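Local coordinates for protein chromatin structure-remodeling complex subunit RSC2 (Saccharomyces cerevisiae, PDB 4BB7) that helps the RSC chromatin-remodelling complex regulate transcription and position nucleosomes, this piece holding its BAH domain, a histone H3 binding module, at residues R79-Y82 against K83-M87; R93-L96 against V97-V101; F109-Y112 against Q113-N116; M194-P197 against D198-P201. All coordinates share one frame; numbering follows the deposited sequence.

Interaction 1: residues R79-Y82 against K83-M87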
ATOM      1  N   ARG A  79     -18.900  28.349   6.642  1.00 16.69           N
ATOM      2  CA  ARG A  79     -17.814  28.369   5.668  1.00 22.55           C
ATOM      3  C   ARG A  79     -18.333  28.479   4.232  1.00 26.89           C
ATOM      4  O   ARG A  79     -19.346  27.876   3.872  1.00 25.52           O
ATOM      5  CB  ARG A  79     -16.902  27.146   5.821  1.00 26.01           C
ATOM      6  CG  ARG A  79     -15.663  27.209   4.933  1.00 30.09           C
ATOM      7  CD  ARG A  79     -14.528  26.325   5.436  1.00 26.63           C
ATOM      8  NE  ARG A  79     -13.339  26.438   4.591  1.00 27.07           N
ATOM      9  CZ  ARG A  79     -12.228  27.085   4.934  1.00 30.32           C
ATOM     10  NH1 ARG A  79     -12.136  27.676   6.119  1.00 24.40           N
ATOM     11  NH2 ARG A  79     -11.203  27.138   4.094  1.00 25.54           N
ATOM     12  N   LEU A  80     -17.633  29.261   3.416  1.00 27.61           N
ATOM     13  CA  LEU A  80     -17.999  29.438   2.017  1.00 28.63           C
ATOM     14  C   LEU A  80     -17.027  28.687   1.112  1.00 29.61           C
ATOM     15  O   LEU A  80     -15.888  28.417   1.500  1.00 28.56           O
ATOM     16  CB  LEU A  80     -18.008  30.922   1.652  1.00 26.40           C
ATOM     17  CG  LEU A  80     -19.045  31.768   2.386  1.00 30.43           C
ATOM     18  CD1 LEU A  80     -18.847  33.249   2.093  1.00 24.21           C
ATOM     19  CD2 LEU A  80     -20.450  31.312   2.012  1.00 28.22           C
ATOM     20  N   PHE A  81     -17.480  28.358  -0.092  1.00 23.94           N
ATOM     21  CA  PHE A  81     -16.678  27.584  -1.033  1.00 27.98           C
ATOM     22  C   PHE A  81     -16.873  28.088  -2.452  1.00 27.40           C
ATOM     23  O   PHE A  81     -17.934  28.605  -2.792  1.00 30.42           O
ATOM     24  CB  PHE A  81     -17.069  26.104  -0.982  1.00 25.31           C
ATOM     25  CG  PHE A  81     -16.890  25.470   0.366  1.00 26.74           C
ATOM     26  CD1 PHE A  81     -15.659  24.964   0.750  1.00 24.77           C
ATOM     27  CD2 PHE A  81     -17.956  25.368   1.243  1.00 21.20           C
ATOM     28  CE1 PHE A  81     -15.491  24.375   1.987  1.00 27.38           C
ATOM     29  CE2 PHE A  81     -17.797  24.778   2.483  1.00 26.77           C
ATOM     30  CZ  PHE A  81     -16.562  24.279   2.857  1.00 27.13           C
ATOM     31  N   TYR A  82     -15.850  27.934  -3.283  1.00 28.46           N
ATOM     32  CA  TYR A  82     -15.984  28.257  -4.696  1.00 30.10           C
ATOM     33  C   TYR A  82     -16.785  27.162  -5.381  1.00 30.16           C
ATOM     34  O   TYR A  82     -16.898  26.049  -4.864  1.00 28.12           O
ATOM     35  CB  TYR A  82     -14.612  28.391  -5.358  1.00 29.76           C
ATOM     36  CG  TYR A  82     -13.725  29.422  -4.701  1.00 26.18           C
ATOM     37  CD1 TYR A  82     -13.901  30.779  -4.948  1.00 26.95           C
ATOM     38  CD2 TYR A  82     -12.718  29.041  -3.824  1.00 28.22           C
ATOM     39  CE1 TYR A  82     -13.093  31.726  -4.345  1.00 29.30           C
ATOM     40  CE2 TYR A  82     -11.905  29.980  -3.217  1.00 29.92           C
ATOM     41  CZ  TYR A  82     -12.098  31.319  -3.480  1.00 26.61           C
ATOM     42  OH  TYR A  82     -11.293  32.251  -2.872  1.00 28.04           O
ATOM     43  N   LYS A  83     -17.360  27.481  -6.534  1.00 32.81           N
ATOM     44  CA  LYS A  83     -17.982  26.458  -7.356  1.00 31.10           C
ATOM     45  C   LYS A  83     -16.886  25.524  -7.848  1.00 30.20           C
ATOM     46  O   LYS A  83     -15.914  25.964  -8.463  1.00 31.86           O
ATOM     47  CB  LYS A  83     -18.733  27.079  -8.535  1.00 33.32           C
ATOM     48  CG  LYS A  83     -19.355  26.056  -9.472  1.00 26.84           C
ATOM     49  CD  LYS A  83     -20.470  26.664 -10.304  1.00 38.01           C
ATOM     50  CE  LYS A  83     -21.623  27.133  -9.423  1.00 40.37           C
ATOM     51  NZ  LYS A  83     -22.777  27.644 -10.224  1.00 36.23           N
ATOM     52  N   ASN A  84     -17.036  24.238  -7.552  1.00 29.21           N
ATOM     53  CA  ASN A  84     -16.043  23.241  -7.935  1.00 27.22           C
ATOM     54  C   ASN A  84     -14.754  23.307  -7.124  1.00 26.10           C
ATOM     55  O   ASN A  84     -13.688  22.938  -7.616  1.00 25.53           O
ATOM     56  CB  ASN A  84     -15.723  23.349  -9.426  1.00 24.96           C
ATOM     57  CG  ASN A  84     -16.904  23.008 -10.295  1.00 29.45           C
ATOM     58  OD1 ASN A  84     -17.630  22.042 -10.033  1.00 22.39           O
ATOM     59  ND2 ASN A  84     -17.111  23.800 -11.341  1.00 29.39           N
ATOM     60  N   GLU A  85     -14.849  23.769  -5.880  1.00 26.29           N
ATOM     61  CA  GLU A  85     -13.675  23.837  -5.018  1.00 25.69           C
ATOM     62  C   GLU A  85     -13.315  22.473  -4.452  1.00 24.56           C
ATOM     63  O   GLU A  85     -14.195  21.684  -4.112  1.00 20.85           O
ATOM     64  CB  GLU A  85     -13.879  24.827  -3.866  1.00 28.62           C
ATOM     65  CG  GLU A  85     -12.696  24.855  -2.896  1.00 32.47           C
ATOM     66  CD  GLU A  85     -12.820  25.913  -1.808  1.00 33.56           C
ATOM     67  OE1 GLU A  85     -13.733  26.763  -1.889  1.00 29.04           O
ATOM     68  OE2 GLU A  85     -11.992  25.887  -0.870  1.00 26.90           O
ATOM     69  N   VAL A  86     -12.013  22.205  -4.362  1.00 25.75           N
ATOM     70  CA  VAL A  86     -11.507  21.015  -3.684  1.00 27.60           C
ATOM     71  C   VAL A  86     -10.370  21.388  -2.733  1.00 26.66           C
ATOM     72  O   VAL A  86      -9.724  22.423  -2.897  1.00 28.72           O
ATOM     73  CB  VAL A  86     -11.003  19.939  -4.678  1.00 26.76           C
ATOM     74  CG1 VAL A  86     -12.100  19.568  -5.667  1.00 24.73           C
ATOM     75  CG2 VAL A  86      -9.751  20.416  -5.408  1.00 20.29           C
ATOM     76  N   MET A  87     -10.137  20.539  -1.737  1.00 25.13           N
ATOM     77  CA  MET A  87      -9.046  20.737  -0.791  1.00 26.34           C
ATOM     78  C   MET A  87      -8.065  19.569  -0.853  1.00 27.94           C
ATOM     79  O   MET A  87      -8.472  18.426  -1.051  1.00 26.64           O
ATOM     80  CB  MET A  87      -9.584  20.882   0.637  1.00 27.97           C
ATOM     81  CG  MET A  87     -10.164  22.251   0.972  1.00 26.52           C
ATOM     82  SD  MET A  87     -11.742  22.580   0.172  1.00 31.65           S
ATOM     83  CE  MET A  87     -12.728  21.214   0.776  1.00 28.95           C
TER
HETATM   84  O   HOH W   1     -13.193  27.074   1.263  1.00 29.78           O

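Interaction 2: residues R93-L96 against V97-V101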
ATOM      1  N   ARG A  93      -3.163   7.304  -1.630  1.00 24.42           N
ATOM      2  CA  ARG A  93      -3.723   5.959  -1.685  1.00 25.26           C
ATOM      3  C   ARG A  93      -3.367   5.230  -2.973  1.00 24.73           C
ATOM      4  O   ARG A  93      -3.135   5.852  -4.007  1.00 27.99           O
ATOM      5  CB  ARG A  93      -5.245   6.014  -1.532  1.00 32.59           C
ATOM      6  CG  ARG A  93      -5.735   6.409  -0.146  1.00 31.88           C
ATOM      7  CD  ARG A  93      -5.314   5.383   0.895  1.00 31.45           C
ATOM      8  NE  ARG A  93      -5.987   5.591   2.173  1.00 36.09           N
ATOM      9  CZ  ARG A  93      -7.045   4.900   2.582  1.00 38.35           C
ATOM     10  NH1 ARG A  93      -7.556   3.947   1.816  1.00 41.65           N
ATOM     11  NH2 ARG A  93      -7.591   5.157   3.760  1.00 47.55           N
ATOM     12  N   ASP A  94      -3.333   3.904  -2.899  1.00 28.49           N
ATOM     13  CA  ASP A  94      -3.088   3.067  -4.066  1.00 27.51           C
ATOM     14  C   ASP A  94      -4.406   2.600  -4.677  1.00 29.50           C
ATOM     15  O   ASP A  94      -5.309   2.169  -3.959  1.00 29.14           O
ATOM     16  CB  ASP A  94      -2.242   1.848  -3.688  1.00 26.90           C
ATOM     17  CG  ASP A  94      -0.842   2.224  -3.239  1.00 33.29           C
ATOM     18  OD1 ASP A  94      -0.410   3.362  -3.518  1.00 35.01           O
ATOM     19  OD2 ASP A  94      -0.169   1.376  -2.616  1.00 34.79           O
ATOM     20  N   HIS A  95      -4.513   2.692  -6.000  1.00 22.07           N
ATOM     21  CA  HIS A  95      -5.687   2.200  -6.703  1.00 23.15           C
ATOM     22  C   HIS A  95      -5.298   1.253  -7.834  1.00 29.60           C
ATOM     23  O   HIS A  95      -4.198   1.345  -8.383  1.00 32.88           O
ATOM     24  CB  HIS A  95      -6.477   3.356  -7.312  1.00 26.52           C
ATOM     25  CG  HIS A  95      -6.960   4.365  -6.319  1.00 27.82           C
ATOM     26  ND1 HIS A  95      -8.288   4.488  -5.973  1.00 24.73           N
ATOM     27  CD2 HIS A  95      -6.299   5.325  -5.628  1.00 27.87           C
ATOM     28  CE1 HIS A  95      -8.423   5.469  -5.098  1.00 29.38           C
ATOM     29  NE2 HIS A  95      -7.231   5.995  -4.873  1.00 26.00           N
ATOM     30  N   LEU A  96      -6.205   0.345  -8.180  1.00 27.03           N
ATOM     31  CA  LEU A  96      -6.123  -0.364  -9.449  1.00 27.92           C
ATOM     32  C   LEU A  96      -6.466   0.644 -10.540  1.00 31.80           C
ATOM     33  O   LEU A  96      -7.462   1.357 -10.426  1.00 27.81           O
ATOM     34  CB  LEU A  96      -7.121  -1.523  -9.483  1.00 30.53           C
ATOM     35  CG  LEU A  96      -6.930  -2.634  -8.448  1.00 34.77           C
ATOM     36  CD1 LEU A  96      -8.084  -3.625  -8.480  1.00 25.06           C
ATOM     37  CD2 LEU A  96      -5.607  -3.348  -8.678  1.00 31.70           C
ATOM     38  N   VAL A  97      -5.648   0.713 -11.588  1.00 32.48           N
ATOM     39  CA  VAL A  97      -5.861   1.705 -12.643  1.00 29.97           C
ATOM     40  C   VAL A  97      -7.235   1.557 -13.297  1.00 30.97           C
ATOM     41  O   VAL A  97      -7.712   2.459 -13.992  1.00 29.30           O
ATOM     42  CB  VAL A  97      -4.755   1.667 -13.718  1.00 27.39           C
ATOM     43  CG1 VAL A  97      -3.391   1.886 -13.080  1.00 29.54           C
ATOM     44  CG2 VAL A  97      -4.792   0.357 -14.479  1.00 36.04           C
ATOM     45  N   SER A  98      -7.875   0.419 -13.057  1.00 30.90           N
ATOM     46  CA  SER A  98      -9.238   0.208 -13.522  1.00 36.35           C
ATOM     47  C   SER A  98     -10.223   1.148 -12.813  1.00 31.91           C
ATOM     48  O   SER A  98     -11.356   1.322 -13.261  1.00 33.42           O
ATOM     49  CB  SER A  98      -9.643  -1.254 -13.326  1.00 30.86           C
ATOM     50  OG  SER A  98      -9.225  -1.722 -12.055  1.00 41.57           O
ATOM     51  N   ASN A  99      -9.784   1.756 -11.714  1.00 25.33           N
ATOM     52  CA  ASN A  99     -10.618   2.703 -10.976  1.00 29.95           C
ATOM     53  C   ASN A  99     -10.769   4.049 -11.681  1.00 29.74           C
ATOM     54  O   ASN A  99     -11.749   4.760 -11.465  1.00 31.61           O
ATOM     55  CB  ASN A  99     -10.078   2.927  -9.559  1.00 32.13           C
ATOM     56  CG  ASN A  99     -10.169   1.689  -8.691  1.00 34.07           C
ATOM     57  OD1 ASN A  99     -10.926   0.762  -8.987  1.00 33.00           O
ATOM     58  ND2 ASN A  99      -9.400   1.668  -7.605  1.00 31.61           N
ATOM     59  N   LEU A 100      -9.789   4.402 -12.510  1.00 26.60           N
ATOM     60  CA  LEU A 100      -9.832   5.662 -13.249  1.00 28.74           C
ATOM     61  C   LEU A 100     -11.081   5.729 -14.115  1.00 28.66           C
ATOM     62  O   LEU A 100     -11.325   4.845 -14.936  1.00 31.24           O
ATOM     63  CB  LEU A 100      -8.590   5.817 -14.130  1.00 27.66           C
ATOM     64  CG  LEU A 100      -7.238   6.029 -13.452  1.00 28.30           C
ATOM     65  CD1 LEU A 100      -6.111   5.797 -14.443  1.00 24.81           C
ATOM     66  CD2 LEU A 100      -7.150   7.425 -12.836  1.00 25.04           C
ATOM     67  N   VAL A 101     -11.868   6.782 -13.938  1.00 29.40           N
ATOM     68  CA  VAL A 101     -13.106   6.922 -14.697  1.00 31.22           C
ATOM     69  C   VAL A 101     -13.093   8.151 -15.599  1.00 30.51           C
ATOM     70  O   VAL A 101     -14.054   8.402 -16.323  1.00 38.78           O
ATOM     71  CB  VAL A 101     -14.343   6.955 -13.778  1.00 26.18           C
ATOM     72  CG1 VAL A 101     -14.471   5.640 -13.025  1.00 29.16           C
ATOM     73  CG2 VAL A 101     -14.262   8.123 -12.808  1.00 23.01           C
TER

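Interaction 3: residues F109-Y112 against Q113-N116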
ATOM      1  N   PHE A 109      -5.843  28.355  -6.783  1.00 28.48           N
ATOM      2  CA  PHE A 109      -6.647  29.572  -6.679  1.00 31.66           C
ATOM      3  C   PHE A 109      -5.903  30.841  -7.078  1.00 30.51           C
ATOM      4  O   PHE A 109      -6.417  31.653  -7.844  1.00 34.00           O
ATOM      5  CB  PHE A 109      -7.216  29.748  -5.271  1.00 32.87           C
ATOM      6  CG  PHE A 109      -7.949  31.047  -5.079  1.00 32.16           C
ATOM      7  CD1 PHE A 109      -9.140  31.293  -5.751  1.00 28.30           C
ATOM      8  CD2 PHE A 109      -7.449  32.024  -4.233  1.00 29.36           C
ATOM      9  CE1 PHE A 109      -9.820  32.489  -5.579  1.00 31.00           C
ATOM     10  CE2 PHE A 109      -8.124  33.225  -4.056  1.00 28.95           C
ATOM     11  CZ  PHE A 109      -9.310  33.458  -4.731  1.00 31.06           C
ATOM     12  N   THR A 110      -4.700  31.017  -6.551  1.00 27.38           N
ATOM     13  CA  THR A 110      -3.943  32.233  -6.824  1.00 35.46           C
ATOM     14  C   THR A 110      -3.708  32.416  -8.327  1.00 35.67           C
ATOM     15  O   THR A 110      -3.704  33.538  -8.830  1.00 34.12           O
ATOM     16  CB  THR A 110      -2.602  32.247  -6.068  1.00 37.81           C
ATOM     17  OG1 THR A 110      -2.814  31.843  -4.708  1.00 37.78           O
ATOM     18  CG2 THR A 110      -1.994  33.639  -6.090  1.00 37.31           C
ATOM     19  N   ARG A 111      -3.531  31.303  -9.036  1.00 33.86           N
ATOM     20  CA  ARG A 111      -3.359  31.321 -10.489  1.00 33.61           C
ATOM     21  C   ARG A 111      -4.678  31.592 -11.229  1.00 36.79           C
ATOM     22  O   ARG A 111      -4.761  32.513 -12.049  1.00 30.70           O
ATOM     23  CB  ARG A 111      -2.734  30.006 -10.960  1.00 34.30           C
ATOM     24  CG  ARG A 111      -2.687  29.819 -12.466  1.00 29.00           C
ATOM     25  CD  ARG A 111      -2.047  28.479 -12.815  1.00 35.06           C
ATOM     26  NE  ARG A 111      -2.085  28.201 -14.248  1.00 41.36           N
ATOM     27  CZ  ARG A 111      -2.195  26.983 -14.772  1.00 36.33           C
ATOM     28  NH1 ARG A 111      -2.282  25.922 -13.980  1.00 26.58           N
ATOM     29  NH2 ARG A 111      -2.224  26.828 -16.088  1.00 39.57           N
ATOM     30  N   TYR A 112      -5.703  30.796 -10.935  1.00 34.98           N
ATOM     31  CA  TYR A 112      -7.028  30.997 -11.525  1.00 35.75           C
ATOM     32  C   TYR A 112      -7.522  32.417 -11.235  1.00 34.67           C
ATOM     33  O   TYR A 112      -8.433  32.928 -11.892  1.00 31.68           O
ATOM     34  CB  TYR A 112      -8.021  29.971 -10.970  1.00 32.47           C
ATOM     35  CG  TYR A 112      -9.255  29.769 -11.822  1.00 30.53           C
ATOM     36  CD1 TYR A 112      -9.281  30.165 -13.152  1.00 32.10           C
ATOM     37  CD2 TYR A 112     -10.401  29.186 -11.291  1.00 39.55           C
ATOM     38  CE1 TYR A 112     -10.410  29.980 -13.933  1.00 35.28           C
ATOM     39  CE2 TYR A 112     -11.537  28.993 -12.064  1.00 31.06           C
ATOM     40  CZ  TYR A 112     -11.534  29.393 -13.384  1.00 39.91           C
ATOM     41  OH  TYR A 112     -12.658  29.208 -14.157  1.00 39.49           O
ATOM     42  N   GLN A 113      -6.908  33.045 -10.240  1.00 33.00           N
ATOM     43  CA  GLN A 113      -7.279  34.392  -9.829  1.00 34.48           C
ATOM     44  C   GLN A 113      -6.797  35.417 -10.852  1.00 36.98           C
ATOM     45  O   GLN A 113      -7.471  36.413 -11.114  1.00 36.92           O
ATOM     46  CB  GLN A 113      -6.675  34.693  -8.455  1.00 35.94           C
ATOM     47  CG  GLN A 113      -7.464  35.681  -7.624  1.00 37.81           C
ATOM     48  CD  GLN A 113      -6.818  35.945  -6.279  1.00 40.49           C
ATOM     49  OE1 GLN A 113      -5.776  35.373  -5.958  1.00 35.22           O
ATOM     50  NE2 GLN A 113      -7.434  36.818  -5.485  1.00 38.77           N
ATOM     51  N   ARG A 114      -5.629  35.153 -11.432  1.00 34.05           N
ATOM     52  CA  ARG A 114      -4.995  36.069 -12.373  1.00 33.30           C
ATOM     53  C   ARG A 114      -5.448  35.822 -13.804  1.00 41.38           C
ATOM     54  O   ARG A 114      -5.494  36.746 -14.615  1.00 48.42           O
ATOM     55  CB  ARG A 114      -3.472  35.930 -12.305  1.00 39.46           C
ATOM     56  CG  ARG A 114      -2.844  36.353 -10.987  1.00 44.76           C
ATOM     57  CD  ARG A 114      -1.854  35.305 -10.499  1.00 44.48           C
ATOM     58  NE  ARG A 114      -1.133  34.675 -11.602  1.00 41.60           N
ATOM     59  CZ  ARG A 114      -0.280  33.666 -11.458  1.00 46.38           C
ATOM     60  NH1 ARG A 114      -0.035  33.167 -10.252  1.00 47.03           N
ATOM     61  NH2 ARG A 114       0.327  33.151 -12.520  1.00 40.20           N
ATOM     62  N   GLY A 115      -5.767  34.572 -14.120  1.00 33.05           N
ATOM     63  CA  GLY A 115      -6.169  34.224 -15.468  1.00 33.05           C
ATOM     64  C   GLY A 115      -6.624  32.788 -15.610  1.00 40.08           C
ATOM     65  O   GLY A 115      -7.129  32.186 -14.663  1.00 40.47           O
ATOM     66  N   ASN A 116      -6.439  32.238 -16.807  1.00 45.79           N
ATOM     67  CA  ASN A 116      -6.889  30.886 -17.114  1.00 46.41           C
ATOM     68  C   ASN A 116      -5.764  29.978 -17.599  1.00 45.98           C
ATOM     69  O   ASN A 116      -4.770  30.454 -18.148  1.00 44.06           O
ATOM     70  CB  ASN A 116      -8.008  30.926 -18.154  1.00 42.73           C
ATOM     71  CG  ASN A 116      -9.290  31.494 -17.598  1.00 39.06           C
ATOM     72  OD1 ASN A 116      -9.609  31.296 -16.427  1.00 38.39           O
ATOM     73  ND2 ASN A 116     -10.037  32.206 -18.433  1.00 41.93           N
TER

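Interaction 4: residues M194-P197 against D198-P201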
ATOM      1  N   MET A 194     -17.386   7.765   8.176  1.00 32.85           N
ATOM      2  CA  MET A 194     -16.682   7.009   7.158  1.00 33.68           C
ATOM      3  C   MET A 194     -17.602   5.961   6.572  1.00 33.90           C
ATOM      4  O   MET A 194     -18.326   5.282   7.298  1.00 41.46           O
ATOM      5  CB  MET A 194     -15.441   6.336   7.748  1.00 34.96           C
ATOM      6  CG  MET A 194     -14.592   7.249   8.618  1.00 38.52           C
ATOM      7  SD  MET A 194     -14.115   8.782   7.793  1.00 49.45           S
ATOM      8  CE  MET A 194     -13.078   8.158   6.474  1.00 42.91           C
ATOM      9  N   GLY A 195     -17.589   5.847   5.252  1.00 36.25           N
ATOM     10  CA  GLY A 195     -18.285   4.764   4.586  1.00 33.81           C
ATOM     11  C   GLY A 195     -17.248   3.701   4.313  1.00 32.96           C
ATOM     12  O   GLY A 195     -16.714   3.091   5.242  1.00 31.67           O
ATOM     13  N   SER A 196     -16.943   3.490   3.038  1.00 30.07           N
ATOM     14  CA  SER A 196     -15.830   2.633   2.679  1.00 34.80           C
ATOM     15  C   SER A 196     -14.535   3.288   3.146  1.00 38.98           C
ATOM     16  O   SER A 196     -14.376   4.506   3.032  1.00 32.23           O
ATOM     17  CB  SER A 196     -15.785   2.414   1.170  1.00 30.78           C
ATOM     18  OG  SER A 196     -14.546   1.845   0.791  1.00 33.60           O
ATOM     19  N   PRO A 197     -13.612   2.483   3.693  1.00 35.95           N
ATOM     20  CA  PRO A 197     -12.282   2.970   4.067  1.00 33.59           C
ATOM     21  C   PRO A 197     -11.411   3.144   2.824  1.00 36.10           C
ATOM     22  O   PRO A 197     -10.446   3.912   2.840  1.00 35.18           O
ATOM     23  CB  PRO A 197     -11.740   1.847   4.954  1.00 39.63           C
ATOM     24  CG  PRO A 197     -12.434   0.624   4.474  1.00 33.93           C
ATOM     25  CD  PRO A 197     -13.809   1.069   4.061  1.00 39.70           C
ATOM     26  N   ASP A 198     -11.757   2.429   1.758  1.00 37.02           N
ATOM     27  CA  ASP A 198     -11.095   2.588   0.469  1.00 38.26           C
ATOM     28  C   ASP A 198     -11.643   3.814  -0.254  1.00 36.15           C
ATOM     29  O   ASP A 198     -11.598   3.886  -1.480  1.00 38.78           O
ATOM     30  CB  ASP A 198     -11.327   1.357  -0.410  1.00 38.55           C
ATOM     31  CG  ASP A 198     -11.047   0.061   0.314  1.00 46.12           C
ATOM     32  OD1 ASP A 198     -10.191   0.059   1.224  1.00 53.29           O
ATOM     33  OD2 ASP A 198     -11.684  -0.959  -0.030  1.00 50.10           O
ATOM     34  N   ALA A 199     -12.169   4.769   0.508  1.00 34.31           N
ATOM     35  CA  ALA A 199     -12.803   5.947  -0.070  1.00 35.93           C
ATOM     36  C   ALA A 199     -12.843   7.107   0.915  1.00 33.87           C
ATOM     37  O   ALA A 199     -12.789   6.901   2.124  1.00 36.44           O
ATOM     38  CB  ALA A 199     -14.209   5.605  -0.533  1.00 35.09           C
ATOM     39  N   PRO A 200     -12.941   8.338   0.397  1.00 33.83           N
ATOM     40  CA  PRO A 200     -13.100   9.516   1.254  1.00 32.98           C
ATOM     41  C   PRO A 200     -14.353   9.363   2.106  1.00 33.10           C
ATOM     42  O   PRO A 200     -15.146   8.460   1.844  1.00 27.55           O
ATOM     43  CB  PRO A 200     -13.283  10.657   0.246  1.00 28.24           C
ATOM     44  CG  PRO A 200     -12.650  10.164  -1.008  1.00 32.48           C
ATOM     45  CD  PRO A 200     -12.913   8.690  -1.032  1.00 29.36           C
ATOM     46  N   PRO A 201     -14.538  10.236   3.108  1.00 30.17           N
ATOM     47  CA  PRO A 201     -15.695  10.118   4.001  1.00 30.98           C
ATOM     48  C   PRO A 201     -17.012  10.149   3.232  1.00 31.05           C
ATOM     49  O   PRO A 201     -17.100  10.817   2.199  1.00 26.70           O
ATOM     50  CB  PRO A 201     -15.580  11.365   4.889  1.00 35.28           C
ATOM     51  CG  PRO A 201     -14.142  11.741   4.836  1.00 33.15           C
ATOM     52  CD  PRO A 201     -13.697  11.397   3.445  1.00 29.43           C
TER

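Interaction 1: residues R79-Y82 against K83-M87
E85 turns its carboxylate back onto Y82 and F81, just after the chain leaves strand 80-82. Two direct hydrogen bonds close this reversal. Y82 N gives its hydrogen to E85 OE1 at 2.8 Å, with an N-H...O angle of 162°. In return, E85 N bonds to Y82 O at 3.2 Å and closes a type II beta turn from Y82 to E85. The first bond depends on the side chain: with CG opposite the backbone N of E85 (chi1 176°) and the chain running straight beyond it, the carboxylate is carried to Y82 N. One water adds to the grip: it donates to E85 OE2 at 2.7 Å and to L80 O at 3.0 Å. A weak bond from R79 NE also reaches it. Van der Waals contacts hold the carboxylate further. E85 OE1 lies 3.2 Å from Y82 CD2 and sits at the edge of the F81 ring. A separate apolar contact brings F81 CE1 to M87 CE at 4.4 Å. Without the carboxylate, as with an alanine here, Y82 N would probably be left without its acceptor and the water without one of its partners. Strand 80-82 pairs with strand 166-172, while N84 and V86 bond through their backbones to V127 of strand 125-128. Y82 stacks on F109 and its OH bonds to E129, and M87 packs against strand 130-133.

Interaction 2: residues R93-L96 against V97-V101
L96 O accepts a hydrogen bond from N99 N at 2.7 Å, with an N-H...O angle of 165°. This bond spans three residues and opens the short 3-10 segment V97-N99. The next one, from L100 N to V97 O at 3.2 Å, carries the turn into the following strand. The turn joins strand 87-96 to strand 100-108. A short 3-10 turn between two late strands is consistent with the SH3-like barrel of BAH domains. The N99 side chain folds back over the turn, its CG opposite the carbonyl carbon (chi1 -66°). Its ND2 comes in at the edge of the H95 ring, with the amide almost perpendicular to it, and makes a weak bond to H95 ND1 at 3.4 Å. N99 ND2 also touches H95 CB at 3.4 Å. The far ring nitrogen, H95 NE2, bonds to W66. With an alanine in place of N99 the amide is gone, and the H95 ring would probably be held less firmly on its ND1 side. On the outer side, S98 OG lies against L96 CB at 3.3 Å. L96 itself packs on W61 of strand 60-68.

Interaction 3: residues F109-Y112 against Q113-N116
R111 O is held by two backbone donors, and they form the firm end of this contact. G115 N comes nearly along the C=O axis at 3.1 Å, while R114 N, at 2.8 Å, stands above the carbonyl plane. A side chain and a backbone carbonyl close the same end. N116 OD1 meets the edge of the Y112 ring at CE1, 2.9 Å away, and G115 O reaches that edge at CD1. Y112 points its CG opposite its backbone N (chi1 -160°), which sends the ring towards them. N116 OD1 is itself bonded to R166. Residues F109 to R114 form the short helix 109-114, which follows barrel strand 100-108 in the BAH domain. It runs straight into strand 115-117, which pairs with strand 160-162. The Q113 amide crosses the F109 ring obliquely, planes 29° apart, with Q113 CD 3.7 Å from F109 CE2. F168 and V127 also pack on the ring. The looser side faces solvent. There R114 bends back along the helix, so that its CD touches T110 O at 3.1 Å and one guanidinium face lies over R111 CA. The R111 side chain points elsewhere and bonds to T160, Y105 and A159.

Interaction 4: residues M194-P197 against D198-P201
S196 carries its OG opposite its backbone N (chi1 167°), and this brings the hydroxyl oxygen forward to D198. M194 is folded instead: bends at chi2 and chi3 curl its end towards P201. S196 OG accepts a weak hydrogen bond from D198 N at 3.0 Å, with an N-H...O angle of 126°. Side-chain oxygen to the backbone N two residues on is the pattern of an ST turn. A second weak bond, from A199 N to S196 O at 3.4 Å, reaches one residue further. The backbone angles of P197 and D198 are close to those of a type I beta turn. The proline fixes the first of the two central positions. Both bonds are bent, so the reversal relies on packing too. S196 CB lies 3.9 Å from A199 CB. D198 CB sits 3.5 Å from S196 OG. The D198 side chain runs alongside the P197 ring, its OD1 4.0 Å from P197 CG, at the exposed tip. Further back, M194 and P201 lie side by side and point the same way. M194 CE touches P201 CG at 4.1 Å, so the chain on each side of the turn meets through apolar atoms. The turn belongs to the long loop between strands 166-172 and 206-207. S196 OG also bonds to Q38, S196 N bonds to N39, and P197 O takes a bond from R93 of strand 87-96. P200 and P201 pack on strand 60-68, through W66 and Y68.

Interactions 1, 2 and 3 follow one another along the chain within the BAH domain, and interaction 4 comes much later. Strand 87-96 runs from interaction 1 to interaction 2, whose centres are about 25 Å apart. Strand 100-108 then leads from interaction 2 to interaction 3, about 29 Å away between centres. Interactions 1 and 3 are about 15 Å apart between centres and meet directly, Y82 against F109. Interactions 2 and 4 are also about 15 Å apart between centres and touch through R93 and P197, so the late loop is tied to the barrel. Interactions 3 and 4 lie on opposite sides of the chain's centre. Interactions 1 and 3 thus make one connected group, and 2 and 4 another.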